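Local coordinates for glycerol dehydrogenase (Schizosaccharomyces pombe, PDB 1TA9), which catalyses the NAD(+)-dependent oxidation of glycerol to dihydroxyacetone, probably with a catalytic zinc ion, in the assimilation of glycerol, at the interface of chains A and B. Sequence-based numbering; all coordinates share one arbitrary frame. Chains: chain A/B, glycerol dehydrogenase.

The interface of chains A and B. Residues chain A 289, 292-293, 296; chain B 64, 258.
A:Asn293 and A:Glu296, one turn apart on helix 289-307, face B:Arg64 at the start of strand 64-67 and B:Ile258 at the first turn of helix 258-284, so that a helix flank of one chain meets a strand end and a helix N-terminus of the other. The B:Arg64 chain runs out extended and then bends at chi3 (-56°), which turns the edge of its guanidinium, NH1 and NH2, toward the helix. Its end grips the amide oxygen of A:Asn293: NH1 lies 2.9 Å and NH2 3.1 Å from OD1, both donating to that one atom. NH2 arrives in the amide plane on a lone pair, whereas NH1 is tilted from it. NH2 also forms a salt bridge to the carboxylate oxygen OE2 of A:Glu296 at 2.7 Å, nearly along the C-O axis, with carboxylate and guanidinium planes turned 79° apart. Both acceptors sit at the guanidinium edge, in its plane, which should fix its rotation. On its syn lone pair, OE2 of A:Glu296 takes a second, almost straight bond from the backbone N of B:Ile258 at 3.0 Å; the helix N-terminus there may further favour a charged carboxylate. A leucine in place of B:Arg64 would probably leave OD1 of A:Asn293 without its two donors and the A:Glu296 carboxylate without its opposite charge. Methyl CD1 of B:Ile258 packs 3.7 Å from the amide carbon CG of A:Asn293. In this two-fold symmetric interface, which probably helps hold the eight-chain assembly together, the same contact recurs with the chains exchanged. Farther back along the arginine, water 1 bridges NE of B:Arg64 (3.1 Å) to the carboxylate oxygen OE2 of A:Glu292 (2.7 Å).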
ATOM      1  N   GLU A 289      24.997  22.218   1.109  1.00 13.32           N
ATOM      2  CA  GLU A 289      25.014  21.192   0.078  1.00 12.91           C
ATOM      3  C   GLU A 289      23.692  21.265  -0.700  1.00 12.36           C
ATOM      4  O   GLU A 289      23.648  20.959  -1.889  1.00 12.32           O
ATOM      5  CB  GLU A 289      25.200  19.803   0.697  1.00 13.41           C
ATOM      6  CG  GLU A 289      25.340  18.689  -0.342  1.00 14.32           C
ATOM      7  CD  GLU A 289      25.799  17.371   0.257  1.00 14.88           C
ATOM      8  OE1 GLU A 289      25.870  16.374  -0.494  1.00 15.22           O
ATOM      9  OE2 GLU A 289      26.091  17.330   1.473  1.00 15.38           O
ATOM     10  N   GLU A 292      24.117  23.814  -3.306  1.00 10.72           N
ATOM     11  CA  GLU A 292      24.963  23.245  -4.356  1.00 10.84           C
ATOM     12  C   GLU A 292      24.175  22.245  -5.205  1.00 10.37           C
ATOM     13  O   GLU A 292      24.397  22.137  -6.413  1.00 10.00           O
ATOM     14  CB  GLU A 292      26.196  22.557  -3.749  1.00 11.69           C
ATOM     15  CG  GLU A 292      27.122  23.489  -2.964  1.00 13.39           C
ATOM     16  CD  GLU A 292      28.361  23.920  -3.741  1.00 14.65           C
ATOM     17  OE1 GLU A 292      29.123  24.764  -3.218  1.00 15.69           O
ATOM     18  OE2 GLU A 292      28.588  23.415  -4.868  1.00 15.42           O
ATOM     19  N   ASN A 293      23.256  21.510  -4.580  1.00  9.70           N
ATOM     20  CA  ASN A 293      22.449  20.550  -5.327  1.00  9.57           C
ATOM     21  C   ASN A 293      21.583  21.243  -6.372  1.00  9.34           C
ATOM     22  O   ASN A 293      21.447  20.761  -7.500  1.00  9.11           O
ATOM     23  CB  ASN A 293      21.530  19.752  -4.402  1.00  9.50           C
ATOM     24  CG  ASN A 293      22.285  18.807  -3.506  1.00  9.68           C
ATOM     25  OD1 ASN A 293      23.433  18.457  -3.778  1.00  9.64           O
ATOM     26  ND2 ASN A 293      21.635  18.369  -2.433  1.00  9.57           N
ATOM     27  N   GLU A 296      23.524  22.512  -9.241  1.00 10.05           N
ATOM     28  CA  GLU A 296      23.756  21.430 -10.194  1.00 10.20           C
ATOM     29  C   GLU A 296      22.489  21.166 -11.004  1.00 10.21           C
ATOM     30  O   GLU A 296      22.558  20.936 -12.207  1.00 10.14           O
ATOM     31  CB  GLU A 296      24.180  20.116  -9.504  1.00 10.29           C
ATOM     32  CG  GLU A 296      24.542  19.028 -10.536  1.00 10.22           C
ATOM     33  CD  GLU A 296      24.630  17.602  -9.988  1.00 10.71           C
ATOM     34  OE1 GLU A 296      24.413  16.662 -10.783  1.00 10.81           O
ATOM     35  OE2 GLU A 296      24.926  17.407  -8.791  1.00 11.01           O
TER
ATOM     36  N   ARG B  64      32.587  19.402  -7.243  1.00 16.66           N
ATOM     37  CA  ARG B  64      31.626  18.424  -7.745  1.00 15.22           C
ATOM     38  C   ARG B  64      31.887  18.361  -9.248  1.00 14.51           C
ATOM     39  O   ARG B  64      31.708  19.360  -9.958  1.00 14.16           O
ATOM     40  CB  ARG B  64      30.194  18.895  -7.473  1.00 15.08           C
ATOM     41  CG  ARG B  64      29.123  17.899  -7.877  1.00 14.78           C
ATOM     42  CD  ARG B  64      27.714  18.440  -7.637  1.00 14.11           C
ATOM     43  NE  ARG B  64      27.502  18.842  -6.245  1.00 13.75           N
ATOM     44  CZ  ARG B  64      26.338  18.748  -5.607  1.00 13.67           C
ATOM     45  NH1 ARG B  64      26.236  19.144  -4.344  1.00 13.58           N
ATOM     46  NH2 ARG B  64      25.277  18.237  -6.223  1.00 13.18           N
ATOM     47  N   ILE B 258      24.930  14.428  -8.633  1.00 11.46           N
ATOM     48  CA  ILE B 258      23.644  13.754  -8.522  1.00 11.09           C
ATOM     49  C   ILE B 258      23.332  13.125  -9.882  1.00 11.08           C
ATOM     50  O   ILE B 258      22.806  12.015  -9.965  1.00 10.87           O
ATOM     51  CB  ILE B 258      22.532  14.759  -8.128  1.00 11.06           C
ATOM     52  CG1 ILE B 258      22.749  15.212  -6.677  1.00 11.16           C
ATOM     53  CG2 ILE B 258      21.143  14.122  -8.296  1.00 10.62           C
ATOM     54  CD1 ILE B 258      21.800  16.298  -6.220  1.00 11.15           C
TER
HETATM   55  O   HOH W   1      29.333  20.818  -4.753  1.00 21.34           O